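Local coordinates for protein N-acetylglucosamine-6-phosphate deacetylase (Mycobacterium smegmatis, PDB 6FV4) that probably removes the acetyl group from N-acetylglucosamine-6-phosphate, working as a metal-dependent hydrolase of the amidohydrolase superfamily, at residues L226-R231 with E253-G258; R267-T272 with E276-I281; G134-G139 with V222-F227. The protein carries 1 engineered substitution. All coordinates share one frame; numbering follows the deposited sequence.

Contact 1 (L226-R231 with E253-G258)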
ATOM      1  N   LEU B 226      -8.366   0.595  10.357  1.00 24.09           N
ATOM      2  CA  LEU B 226      -8.190   0.082   9.003  1.00 29.61           C
ATOM      3  C   LEU B 226      -7.994  -1.425   8.992  1.00 25.87           C
ATOM      4  O   LEU B 226      -7.220  -1.962   9.784  1.00 26.79           O
ATOM      5  CB  LEU B 226      -6.980   0.758   8.351  1.00 23.54           C
ATOM      6  CG  LEU B 226      -7.002   0.723   6.826  1.00 28.23           C
ATOM      7  CD1 LEU B 226      -7.936   1.760   6.274  1.00 23.67           C
ATOM      8  CD2 LEU B 226      -5.594   0.940   6.258  1.00 28.37           C
ATOM      9  N   PHE B 227      -8.724  -2.086   8.086  1.00 24.63           N
ATOM     10  CA  PHE B 227      -8.751  -3.524   7.821  1.00 31.53           C
ATOM     11  C   PHE B 227      -9.642  -4.290   8.795  1.00 32.85           C
ATOM     12  O   PHE B 227     -10.171  -5.350   8.437  1.00 32.50           O
ATOM     13  CB  PHE B 227      -7.336  -4.126   7.812  1.00 29.05           C
ATOM     14  CG  PHE B 227      -6.558  -3.818   6.556  1.00 30.44           C
ATOM     15  CD1 PHE B 227      -6.757  -4.565   5.394  1.00 32.44           C
ATOM     16  CD2 PHE B 227      -5.652  -2.765   6.530  1.00 27.32           C
ATOM     17  CE1 PHE B 227      -6.037  -4.283   4.226  1.00 34.31           C
ATOM     18  CE2 PHE B 227      -4.936  -2.470   5.371  1.00 27.93           C
ATOM     19  CZ  PHE B 227      -5.129  -3.233   4.211  1.00 27.92           C
ATOM     20  N   ASN B 228      -9.821  -3.793  10.016  1.00 29.56           N
ATOM     21  CA  ASN B 228     -10.724  -4.460  10.959  1.00 31.94           C
ATOM     22  C   ASN B 228     -12.149  -3.988  10.737  1.00 29.09           C
ATOM     23  O   ASN B 228     -12.393  -2.793  10.552  1.00 30.43           O
ATOM     24  CB  ASN B 228     -10.317  -4.201  12.410  1.00 26.99           C
ATOM     25  CG  ASN B 228      -8.947  -4.728  12.724  1.00 35.90           C
ATOM     26  OD1 ASN B 228      -8.060  -3.979  13.149  1.00 31.69           O
ATOM     27  ND2 ASN B 228      -8.748  -6.020  12.497  1.00 35.84           N
ATOM     28  N   ALA B 229     -13.090  -4.941  10.740  1.00 29.55           N
ATOM     29  CA  ALA B 229     -14.521  -4.651  10.568  1.00 31.28           C
ATOM     30  C   ALA B 229     -14.780  -3.903   9.264  1.00 30.83           C
ATOM     31  O   ALA B 229     -15.572  -2.964   9.202  1.00 28.59           O
ATOM     32  CB  ALA B 229     -15.081  -3.872  11.760  1.00 31.98           C
ATOM     33  N   MET B 230     -14.116  -4.333   8.203  1.00 29.19           N
ATOM     34  CA  MET B 230     -14.102  -3.582   6.965  1.00 30.50           C
ATOM     35  C   MET B 230     -13.970  -4.569   5.816  1.00 29.33           C
ATOM     36  O   MET B 230     -13.313  -5.600   5.960  1.00 30.59           O
ATOM     37  CB  MET B 230     -12.934  -2.588   7.005  1.00 33.02           C
ATOM     38  CG  MET B 230     -12.657  -1.807   5.758  1.00 35.92           C
ATOM     39  SD  MET B 230     -11.297  -0.671   6.127  1.00 32.93           S
ATOM     40  CE  MET B 230     -12.113   0.452   7.270  1.00 27.18           C
ATOM     41  N   ARG B 231     -14.622  -4.267   4.702  1.00 28.94           N
ATOM     42  CA  ARG B 231     -14.493  -5.095   3.512  1.00 32.90           C
ATOM     43  C   ARG B 231     -13.025  -5.174   3.084  1.00 32.79           C
ATOM     44  O   ARG B 231     -12.310  -4.170   3.139  1.00 34.24           O
ATOM     45  CB  ARG B 231     -15.352  -4.509   2.392  1.00 35.90           C
ATOM     46  CG  ARG B 231     -15.209  -5.185   1.053  1.00 39.49           C
ATOM     47  CD  ARG B 231     -15.933  -4.395  -0.019  1.00 38.40           C
ATOM     48  NE  ARG B 231     -17.378  -4.462   0.142  1.00 48.21           N
ATOM     49  CZ  ARG B 231     -18.217  -4.857  -0.811  1.00 49.45           C
ATOM     50  NH1 ARG B 231     -17.752  -5.221  -2.000  1.00 47.51           N
ATOM     51  NH2 ARG B 231     -19.521  -4.885  -0.572  1.00 48.47           N
ATOM     52  N   GLU B 253      -6.406   4.937  11.199  1.00 23.31           N
ATOM     53  CA  GLU B 253      -6.125   4.274  12.462  1.00 23.38           C
ATOM     54  C   GLU B 253      -5.655   2.863  12.180  1.00 21.98           C
ATOM     55  O   GLU B 253      -6.135   2.205  11.256  1.00 23.99           O
ATOM     56  CB  GLU B 253      -7.381   4.182  13.351  1.00 26.38           C
ATOM     57  CG  GLU B 253      -7.963   5.491  13.861  1.00 25.57           C
ATOM     58  CD  GLU B 253      -9.233   5.260  14.687  1.00 29.68           C
ATOM     59  OE1 GLU B 253      -9.685   4.079  14.800  1.00 24.84           O
ATOM     60  OE2 GLU B 253      -9.788   6.253  15.224  1.00 33.17           O
ATOM     61  N   MET B 254      -4.726   2.382  12.994  1.00 21.67           N
ATOM     62  CA  MET B 254      -4.391   0.973  12.923  1.00 21.38           C
ATOM     63  C   MET B 254      -4.153   0.465  14.333  1.00 22.46           C
ATOM     64  O   MET B 254      -3.477   1.119  15.133  1.00 24.17           O
ATOM     65  CB  MET B 254      -3.150   0.734  12.012  1.00 21.22           C
ATOM     66  CG  MET B 254      -2.842  -0.718  11.797  1.00 28.23           C
ATOM     67  SD  MET B 254      -1.762  -1.036  10.370  1.00 34.75           S
ATOM     68  CE  MET B 254      -2.679  -0.280   9.025  1.00 23.11           C
ATOM     69  N   ILE B 255      -4.719  -0.702  14.642  1.00 23.90           N
ATOM     70  CA  ILE B 255      -4.431  -1.387  15.899  1.00 23.46           C
ATOM     71  C   ILE B 255      -3.207  -2.266  15.652  1.00 30.10           C
ATOM     72  O   ILE B 255      -3.306  -3.328  15.030  1.00 26.15           O
ATOM     73  CB  ILE B 255      -5.612  -2.227  16.390  1.00 26.78           C
ATOM     74  CG1 ILE B 255      -6.872  -1.376  16.537  1.00 26.41           C
ATOM     75  CG2 ILE B 255      -5.252  -2.877  17.717  1.00 26.04           C
ATOM     76  CD1 ILE B 255      -8.157  -2.205  16.608  1.00 27.11           C
ATOM     77  N   VAL B 256      -2.056  -1.840  16.167  1.00 28.79           N
ATOM     78  CA  VAL B 256      -0.823  -2.612  16.027  1.00 31.60           C
ATOM     79  C   VAL B 256      -0.501  -3.278  17.358  1.00 32.41           C
ATOM     80  O   VAL B 256       0.445  -2.892  18.055  1.00 30.75           O
ATOM     81  CB  VAL B 256       0.322  -1.714  15.539  1.00 32.77           C
ATOM     82  CG1 VAL B 256       1.510  -2.546  15.092  1.00 34.75           C
ATOM     83  CG2 VAL B 256      -0.174  -0.868  14.371  1.00 27.82           C
ATOM     84  N   ASP B 257      -1.321  -4.257  17.741  1.00 30.51           N
ATOM     85  CA  ASP B 257      -1.032  -5.105  18.887  1.00 35.10           C
ATOM     86  C   ASP B 257      -0.461  -6.458  18.479  1.00 35.91           C
ATOM     87  O   ASP B 257      -0.211  -7.293  19.347  1.00 41.34           O
ATOM     88  CB  ASP B 257      -2.295  -5.297  19.748  1.00 38.47           C
ATOM     89  CG  ASP B 257      -3.436  -5.960  18.984  1.00 38.30           C
ATOM     90  OD1 ASP B 257      -3.266  -6.204  17.772  1.00 36.17           O
ATOM     91  OD2 ASP B 257      -4.497  -6.236  19.599  1.00 38.07           O
ATOM     92  N   GLY B 258      -0.231  -6.685  17.184  1.00 35.62           N
ATOM     93  CA  GLY B 258       0.235  -7.966  16.693  1.00 39.18           C
ATOM     94  C   GLY B 258      -0.864  -8.949  16.350  1.00 41.25           C
ATOM     95  O   GLY B 258      -0.578  -9.979  15.725  1.00 40.43           O
TER
HETATM   96  O   HOH W   1      -6.478  -1.703  12.605  1.00 24.48           O

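Contact 2 (R267-T272 with E276-I281)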
ATOM      1  N   ARG B 267       3.427  -2.185   8.066  1.00 27.41           N
ATOM      2  CA  ARG B 267       4.527  -1.659   7.254  1.00 26.65           C
ATOM      3  C   ARG B 267       4.042  -1.218   5.880  1.00 21.33           C
ATOM      4  O   ARG B 267       4.414  -0.145   5.392  1.00 26.82           O
ATOM      5  CB  ARG B 267       5.619  -2.724   7.097  1.00 29.33           C
ATOM      6  CG  ARG B 267       6.763  -2.623   8.063  1.00 34.43           C
ATOM      7  CD  ARG B 267       7.996  -3.423   7.574  1.00 34.04           C
ATOM      8  NE  ARG B 267       7.678  -4.792   7.144  1.00 38.36           N
ATOM      9  CZ  ARG B 267       7.514  -5.829   7.963  1.00 37.40           C
ATOM     10  NH1 ARG B 267       7.609  -5.669   9.280  1.00 37.07           N
ATOM     11  NH2 ARG B 267       7.242  -7.033   7.468  1.00 34.61           N
ATOM     12  N   HIS B 268       3.268  -2.073   5.211  1.00 23.38           N
ATOM     13  CA  HIS B 268       2.684  -1.735   3.913  1.00 22.75           C
ATOM     14  C   HIS B 268       1.918  -0.414   3.956  1.00 26.97           C
ATOM     15  O   HIS B 268       2.080   0.450   3.085  1.00 26.64           O
ATOM     16  CB  HIS B 268       1.751  -2.871   3.488  1.00 26.16           C
ATOM     17  CG  HIS B 268       1.091  -2.658   2.161  1.00 29.15           C
ATOM     18  ND1 HIS B 268       1.766  -2.778   0.964  1.00 32.21           N
ATOM     19  CD2 HIS B 268      -0.186  -2.347   1.844  1.00 32.00           C
ATOM     20  CE1 HIS B 268       0.931  -2.544  -0.034  1.00 35.27           C
ATOM     21  NE2 HIS B 268      -0.262  -2.281   0.474  1.00 29.17           N
ATOM     22  N   ILE B 269       1.047  -0.254   4.952  1.00 26.57           N
ATOM     23  CA  ILE B 269       0.242   0.962   5.020  1.00 24.19           C
ATOM     24  C   ILE B 269       1.123   2.161   5.348  1.00 23.68           C
ATOM     25  O   ILE B 269       0.979   3.235   4.749  1.00 26.69           O
ATOM     26  CB  ILE B 269      -0.916   0.788   6.022  1.00 25.02           C
ATOM     27  CG1 ILE B 269      -1.897  -0.269   5.504  1.00 24.49           C
ATOM     28  CG2 ILE B 269      -1.666   2.130   6.241  1.00 24.91           C
ATOM     29  CD1 ILE B 269      -2.433   0.005   4.089  1.00 26.39           C
ATOM     30  N   THR B 270       2.053   2.005   6.290  1.00 21.44           N
ATOM     31  CA  THR B 270       2.971   3.102   6.570  1.00 25.29           C
ATOM     32  C   THR B 270       3.729   3.499   5.314  1.00 27.26           C
ATOM     33  O   THR B 270       3.858   4.689   5.012  1.00 25.44           O
ATOM     34  CB  THR B 270       3.953   2.717   7.672  1.00 26.29           C
ATOM     35  OG1 THR B 270       3.236   2.380   8.865  1.00 25.65           O
ATOM     36  CG2 THR B 270       4.901   3.865   7.953  1.00 29.10           C
ATOM     37  N   GLN B 271       4.219   2.501   4.561  1.00 29.98           N
ATOM     38  CA  GLN B 271       4.904   2.747   3.295  1.00 29.64           C
ATOM     39  C   GLN B 271       3.986   3.478   2.315  1.00 32.13           C
ATOM     40  O   GLN B 271       4.427   4.390   1.606  1.00 32.61           O
ATOM     41  CB  GLN B 271       5.406   1.396   2.738  1.00 27.07           C
ATOM     42  CG  GLN B 271       6.231   1.413   1.475  1.00 31.34           C
ATOM     43  CD  GLN B 271       6.722   0.003   1.049  1.00 38.81           C
ATOM     44  OE1 GLN B 271       6.321  -1.030   1.618  1.00 39.21           O
ATOM     45  NE2 GLN B 271       7.601  -0.031   0.051  1.00 37.00           N
ATOM     46  N   THR B 272       2.697   3.135   2.301  1.00 27.21           N
ATOM     47  CA  THR B 272       1.750   3.757   1.371  1.00 27.88           C
ATOM     48  C   THR B 272       1.413   5.199   1.763  1.00 28.80           C
ATOM     49  O   THR B 272       1.473   6.106   0.927  1.00 28.91           O
ATOM     50  CB  THR B 272       0.459   2.926   1.287  1.00 28.78           C
ATOM     51  OG1 THR B 272       0.771   1.567   0.975  1.00 34.41           O
ATOM     52  CG2 THR B 272      -0.470   3.464   0.202  1.00 30.09           C
ATOM     53  N   GLU B 276       2.878  10.934   8.138  1.00 30.84           N
ATOM     54  CA  GLU B 276       1.902  11.863   8.698  1.00 30.07           C
ATOM     55  C   GLU B 276       0.494  11.308   8.779  1.00 30.02           C
ATOM     56  O   GLU B 276      -0.376  11.980   9.337  1.00 29.27           O
ATOM     57  CB  GLU B 276       1.810  13.143   7.850  1.00 36.30           C
ATOM     58  CG  GLU B 276       2.649  14.284   8.340  1.00 41.80           C
ATOM     59  CD  GLU B 276       4.062  13.843   8.570  1.00 41.64           C
ATOM     60  OE1 GLU B 276       4.648  14.198   9.617  1.00 50.76           O
ATOM     61  OE2 GLU B 276       4.582  13.111   7.705  1.00 45.52           O
ATOM     62  N   ARG B 277       0.221  10.152   8.184  1.00 25.07           N
ATOM     63  CA  ARG B 277      -1.154   9.798   7.878  1.00 25.77           C
ATOM     64  C   ARG B 277      -1.618   8.516   8.554  1.00 25.13           C
ATOM     65  O   ARG B 277      -2.694   8.017   8.216  1.00 25.95           O
ATOM     66  CB  ARG B 277      -1.357   9.711   6.364  1.00 27.56           C
ATOM     67  CG  ARG B 277      -1.203  11.040   5.630  1.00 30.36           C
ATOM     68  CD  ARG B 277      -1.731  10.925   4.205  1.00 30.18           C
ATOM     69  NE  ARG B 277      -2.943  10.125   4.205  1.00 28.30           N
ATOM     70  CZ  ARG B 277      -3.316   9.261   3.263  1.00 29.16           C
ATOM     71  NH1 ARG B 277      -2.572   9.053   2.177  1.00 28.61           N
ATOM     72  NH2 ARG B 277      -4.445   8.574   3.433  1.00 27.97           N
ATOM     73  N   LEU B 278      -0.874   7.999   9.528  1.00 26.30           N
ATOM     74  CA  LEU B 278      -1.304   6.844  10.306  1.00 27.89           C
ATOM     75  C   LEU B 278      -1.302   7.182  11.788  1.00 27.33           C
ATOM     76  O   LEU B 278      -0.348   7.783  12.294  1.00 26.56           O
ATOM     77  CB  LEU B 278      -0.420   5.603  10.046  1.00 22.85           C
ATOM     78  CG  LEU B 278      -0.994   4.315  10.670  1.00 25.83           C
ATOM     79  CD1 LEU B 278      -0.633   3.108   9.798  1.00 28.41           C
ATOM     80  CD2 LEU B 278      -0.481   4.078  12.077  1.00 23.12           C
ATOM     81  N   SER B 279      -2.376   6.786  12.476  1.00 21.29           N
ATOM     82  CA  SER B 279      -2.509   6.907  13.921  1.00 23.48           C
ATOM     83  C   SER B 279      -2.485   5.525  14.555  1.00 21.38           C
ATOM     84  O   SER B 279      -3.244   4.640  14.145  1.00 26.30           O
ATOM     85  CB  SER B 279      -3.839   7.582  14.297  1.00 22.58           C
ATOM     86  OG  SER B 279      -3.891   8.905  13.823  1.00 31.29           O
ATOM     87  N   LEU B 280      -1.668   5.359  15.588  1.00 24.11           N
ATOM     88  CA  LEU B 280      -1.709   4.156  16.405  1.00 23.62           C
ATOM     89  C   LEU B 280      -2.803   4.340  17.449  1.00 25.36           C
ATOM     90  O   LEU B 280      -2.896   5.405  18.050  1.00 24.88           O
ATOM     91  CB  LEU B 280      -0.362   3.908  17.072  1.00 24.43           C
ATOM     92  CG  LEU B 280       0.778   3.647  16.070  1.00 24.21           C
ATOM     93  CD1 LEU B 280       2.120   3.765  16.752  1.00 26.27           C
ATOM     94  CD2 LEU B 280       0.609   2.293  15.486  1.00 24.27           C
ATOM     95  N   ILE B 281      -3.659   3.327  17.608  1.00 24.48           N
ATOM     96  CA  ILE B 281      -4.729   3.310  18.596  1.00 26.90           C
ATOM     97  C   ILE B 281      -4.670   1.957  19.292  1.00 27.44           C
ATOM     98  O   ILE B 281      -4.029   1.011  18.823  1.00 25.43           O
ATOM     99  CB  ILE B 281      -6.136   3.531  17.984  1.00 25.79           C
ATOM    100  CG1 ILE B 281      -6.460   2.391  17.016  1.00 27.45           C
ATOM    101  CG2 ILE B 281      -6.250   4.903  17.291  1.00 23.71           C
ATOM    102  CD1 ILE B 281      -7.931   2.145  16.785  1.00 21.63           C
TER

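Contact 3 (G134-G139 with V222-F227). With CD (cadmium ion), chain J; ZN (zinc ion), chain H.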
ATOM      1  N   GLY B 134     -12.394  13.858  24.973  1.00 21.92           N
ATOM      2  CA  GLY B 134     -13.361  13.869  23.900  1.00 20.61           C
ATOM      3  C   GLY B 134     -14.114  12.565  23.921  1.00 21.78           C
ATOM      4  O   GLY B 134     -13.815  11.667  24.711  1.00 25.31           O
ATOM      5  N   ILE B 135     -15.105  12.476  23.034  1.00 23.72           N
ATOM      6  CA  ILE B 135     -15.931  11.285  22.877  1.00 27.14           C
ATOM      7  C   ILE B 135     -15.903  10.860  21.418  1.00 23.84           C
ATOM      8  O   ILE B 135     -15.930  11.701  20.511  1.00 22.77           O
ATOM      9  CB  ILE B 135     -17.390  11.523  23.326  1.00 23.96           C
ATOM     10  CG1 ILE B 135     -17.441  12.022  24.774  1.00 24.46           C
ATOM     11  CG2 ILE B 135     -18.210  10.227  23.147  1.00 23.00           C
ATOM     12  CD1 ILE B 135     -18.855  12.587  25.207  1.00 26.48           C
ATOM     13  N   HIS B 136     -15.865   9.555  21.197  1.00 23.12           N
ATOM     14  CA  HIS B 136     -15.944   8.964  19.875  1.00 22.58           C
ATOM     15  C   HIS B 136     -17.157   8.049  19.847  1.00 23.32           C
ATOM     16  O   HIS B 136     -17.264   7.134  20.673  1.00 26.32           O
ATOM     17  CB  HIS B 136     -14.656   8.195  19.575  1.00 24.24           C
ATOM     18  CG  HIS B 136     -14.742   7.264  18.406  1.00 26.38           C
ATOM     19  ND1 HIS B 136     -14.032   6.083  18.360  1.00 25.61           N
ATOM     20  CD2 HIS B 136     -15.403   7.349  17.226  1.00 26.42           C
ATOM     21  CE1 HIS B 136     -14.274   5.465  17.219  1.00 27.32           C
ATOM     22  NE2 HIS B 136     -15.088   6.217  16.503  1.00 24.82           N
ATOM     23  N   LEU B 137     -18.072   8.295  18.916  1.00 19.21           N
ATOM     24  CA  LEU B 137     -19.228   7.417  18.744  1.00 26.47           C
ATOM     25  C   LEU B 137     -18.888   6.399  17.666  1.00 28.18           C
ATOM     26  O   LEU B 137     -18.973   6.693  16.468  1.00 27.94           O
ATOM     27  CB  LEU B 137     -20.472   8.212  18.374  1.00 26.54           C
ATOM     28  CG  LEU B 137     -20.766   9.397  19.301  1.00 25.77           C
ATOM     29  CD1 LEU B 137     -21.991  10.126  18.792  1.00 25.43           C
ATOM     30  CD2 LEU B 137     -20.953   8.915  20.720  1.00 25.12           C
ATOM     31  N   GLU B 138     -18.484   5.203  18.093  1.00 31.94           N
ATOM     32  CA  GLU B 138     -18.267   4.086  17.170  1.00 27.06           C
ATOM     33  C   GLU B 138     -19.562   3.283  17.060  1.00 32.91           C
ATOM     34  O   GLU B 138     -19.707   2.178  17.588  1.00 28.45           O
ATOM     35  CB  GLU B 138     -17.111   3.214  17.623  1.00 32.31           C
ATOM     36  CG  GLU B 138     -16.752   2.177  16.534  1.00 27.13           C
ATOM     37  CD  GLU B 138     -15.585   1.321  16.897  1.00 30.71           C
ATOM     38  OE1 GLU B 138     -15.400   1.090  18.093  1.00 32.74           O
ATOM     39  OE2 GLU B 138     -14.863   0.873  15.981  1.00 33.13           O
ATOM     40  N   GLY B 139     -20.517   3.883  16.356  1.00 31.73           N
ATOM     41  CA  GLY B 139     -21.873   3.396  16.329  1.00 30.77           C
ATOM     42  C   GLY B 139     -22.814   4.507  16.759  1.00 29.35           C
ATOM     43  O   GLY B 139     -22.409   5.467  17.421  1.00 28.35           O
ATOM     44  N   VAL B 222     -10.937  10.331   8.645  1.00 27.21           N
ATOM     45  CA  VAL B 222     -10.313   9.295   9.462  1.00 28.11           C
ATOM     46  C   VAL B 222     -10.842   7.937   9.017  1.00 29.17           C
ATOM     47  O   VAL B 222     -12.023   7.811   8.672  1.00 30.35           O
ATOM     48  CB  VAL B 222     -10.555   9.529  10.971  1.00 26.57           C
ATOM     49  CG1 VAL B 222     -10.153   8.301  11.784  1.00 24.04           C
ATOM     50  CG2 VAL B 222      -9.776  10.765  11.462  1.00 26.21           C
ATOM     51  N   GLY B 223      -9.959   6.940   8.974  1.00 27.63           N
ATOM     52  CA  GLY B 223     -10.362   5.550   8.846  1.00 25.87           C
ATOM     53  C   GLY B 223     -10.311   4.856  10.195  1.00 29.05           C
ATOM     54  O   GLY B 223      -9.253   4.792  10.826  1.00 26.58           O
ATOM     55  N   THR B 224     -11.480   4.380  10.662  1.00 29.21           N
ATOM     56  CA  THR B 224     -11.568   3.640  11.923  1.00 29.94           C
ATOM     57  C   THR B 224     -10.976   2.245  11.763  1.00 26.40           C
ATOM     58  O   THR B 224     -11.423   1.487  10.901  1.00 28.95           O
ATOM     59  CB  THR B 224     -13.025   3.513  12.387  1.00 24.76           C
ATOM     60  OG1 THR B 224     -13.631   4.802  12.432  1.00 28.05           O
ATOM     61  CG2 THR B 224     -13.096   2.891  13.760  1.00 28.23           C
ATOM     62  N   HIS B 225     -10.055   1.888  12.673  1.00 21.49           N
ATOM     63  CA  HIS B 225      -9.149   0.738  12.635  1.00 27.91           C
ATOM     64  C   HIS B 225      -9.120   0.011  11.289  1.00 30.88           C
ATOM     65  O   HIS B 225      -9.769  -1.031  11.104  1.00 26.22           O
ATOM     66  CB  HIS B 225      -9.437  -0.255  13.776  1.00 27.29           C
ATOM     67  CG  HIS B 225     -10.878  -0.663  13.904  1.00 25.42           C
ATOM     68  ND1 HIS B 225     -11.684  -0.926  12.820  1.00 25.60           N
ATOM     69  CD2 HIS B 225     -11.639  -0.888  15.000  1.00 29.12           C
ATOM     70  CE1 HIS B 225     -12.879  -1.296  13.236  1.00 27.90           C
ATOM     71  NE2 HIS B 225     -12.870  -1.301  14.555  1.00 26.37           N
ATOM     72  N   LEU B 226      -8.366   0.595  10.357  1.00 24.09           N
ATOM     73  CA  LEU B 226      -8.190   0.082   9.003  1.00 29.61           C
ATOM     74  C   LEU B 226      -7.994  -1.425   8.992  1.00 25.87           C
ATOM     75  O   LEU B 226      -7.220  -1.962   9.784  1.00 26.79           O
ATOM     76  CB  LEU B 226      -6.980   0.758   8.351  1.00 23.54           C
ATOM     77  CG  LEU B 226      -7.002   0.723   6.826  1.00 28.23           C
ATOM     78  CD1 LEU B 226      -7.936   1.760   6.274  1.00 23.67           C
ATOM     79  CD2 LEU B 226      -5.594   0.940   6.258  1.00 28.37           C
ATOM     80  N   PHE B 227      -8.724  -2.086   8.086  1.00 24.63           N
ATOM     81  CA  PHE B 227      -8.751  -3.524   7.821  1.00 31.53           C
ATOM     82  C   PHE B 227      -9.642  -4.290   8.795  1.00 32.85           C
ATOM     83  O   PHE B 227     -10.171  -5.350   8.437  1.00 32.50           O
ATOM     84  CB  PHE B 227      -7.336  -4.126   7.812  1.00 29.05           C
ATOM     85  CG  PHE B 227      -6.558  -3.818   6.556  1.00 30.44           C
ATOM     86  CD1 PHE B 227      -6.757  -4.565   5.394  1.00 32.44           C
ATOM     87  CD2 PHE B 227      -5.652  -2.765   6.530  1.00 27.32           C
ATOM     88  CE1 PHE B 227      -6.037  -4.283   4.226  1.00 34.31           C
ATOM     89  CE2 PHE B 227      -4.936  -2.470   5.371  1.00 27.93           C
ATOM     90  CZ  PHE B 227      -5.129  -3.233   4.211  1.00 27.92           C
TER
HETATM   91 CD    CD J 403     -14.690  -1.535  16.190  1.00 27.76          CD
HETATM   92 ZN    ZN H 401     -13.664   0.428  19.009  1.00 27.02          ZN
HETATM   93  O   HOH W   2     -14.154  -4.063  15.989  1.00 31.32           O

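Contact 1 (L226-R231 with E253-G258)
Leu226 lays its CB against the backbone carbonyl of Glu253, with CB 3.4 Å from Glu253 O. That same oxygen takes the one direct hydrogen bond between the segments, from Leu226 N to Glu253 O at 2.9 Å; the bond is bent (144° at the hydrogen), and the donor sits tilted from the carbonyl plane. Further out, the Leu226 branch CD2 meets the terminal methyl of Met254, 4.2 Å from CE. The loop 226-231 follows strand 222-223 and here runs past strand 251-255, its neighbour in the (beta/alpha)8-type barrel of the amidohydrolases. Where direct bonding stops, a water takes over. It gives one hydrogen to Leu226 O and the other to Asn228 OD1, the latter at 2.8 Å. From the strand it receives the N-H of Ile255, its oxygen 2.9 Å from Ile255 N. Asn228 OD1 also rests 3.9 Å from Ile255 CD1, while Asn228 ND2 is hydrogen-bonded to His260 O, so both ends of the amide are held and its rotation is fixed. Asn228 is a predicted substrate-binding residue. From the strand, the Glu253 carboxylate turns to His72, a zinc ligand, and to the backbone N of His225.

Contact 2 (R267-T272 with E276-I281)
Leu278 reaches toward the helix with one methyl, CD1, which lands on two neighbouring helix residues at once. On one of them it meets the CG2 branch of Ile269, 3.8 Å from Leu278 CD1; on the other it approaches the hydroxyl of Thr270, with OG1 4.0 Å from Leu278 CD1. Both helix side chains cross Leu278 at about a right angle, and CD1 alone makes the close contacts. With CG opposite the backbone N (chi1 -170°), Leu278 sends its branches forward from the strand. Thr270 OG1 is hydrogen-bonded to Tyr266 O one turn back, and its approach to Leu278 CD1 is a packing contact.

Elsewhere on the helix, His268 and Thr272 form a tight local arrangement. His268 O accepts from Thr272 N at 2.9 Å and from Thr272 OG1 at 2.7 Å, the two donors coming from opposite faces of the carbonyl plane. The hydroxyl hangs 4.0 Å above the centre of the His268 ring. This side of the helix faces the dimer partner: His268 NE2 bonds to His268 NE2 of the second subunit, and Thr272 OG1 to Thr272 OG1 of the second subunit.

Helix 263-273 and strand 278-281 are the second and third elements of a beta-alpha-beta unit that starts with strand 251-255. Ile269 packs onward against Met254 of that first strand, while helix 339-357 packs nearby, Leu345 touching Thr270 and Asn353 ND2 bonding to Leu278 O.

Contact 3 (G134-G139 with V222-F227)
Glu138 and His225 come together on a shared metal, and this is the tight part of the contact. Glu138 OE2 binds the cadmium ion at 2.4 Å and His225 NE2 binds it at 2.5 Å. The two ligand atoms, Glu138 OE2 and His225 NE2, lie 3.3 Å apart with no hydrogen bond between them. Their side chains cross at about a right angle, the carboxylate plane turned 53° from the ring. Glu138 gets there with CG anti to the backbone N (chi1 -171°) and the chain extended beyond it (chi2 178°). Its other oxygen, OE1, binds the zinc ion at 2.1 Å, making the carboxylate a bridge between the two metals. A water fills a further cadmium position, 2.6 Å from the ion. Thr224 CG2 packs closely here too, 3.5 Å from Glu138 OE2 and above the middle of the His225 ring.

Looser is the approach of Thr224 CG2 to the edge of the His136 ring, 4.5 Å from CE1. No hydrogen bond links the segments; His136 NE2 and Thr224 OG1 both bond to Thr178 OG1, and His136 ND1 to Ser107.

His72 and His74 of strand 63-76 complete the zinc site; His204, just after strand 199-202, and the loop residue His150 also bind the cadmium. The arrangement is as in two-metal members of the amidohydrolase superfamily, where a carboxylate spans both ions.

In the fold
Following the chain, strand 134-138 opens contact 3, which closes only at 222-227 after strands 174-179 and 199-202 have been laid down. Contact 1 starts on that closing segment, sharing Leu226 and Phe227, and ends on the next barrel strand after a shorter excursion through helix 240-246. Contact 2 follows in series and closes a short loop, with three residues between its own helix and strand segments. None encloses another; they form a relay. Glu253 N bonds to Gly223 O at 2.9 Å, joining contacts 3 and 1, and Met254 N bonds to Ser279 O at 2.9 Å, joining contacts 1 and 2. Together they run from the metal centre outward to the helix layer and the subunit interface.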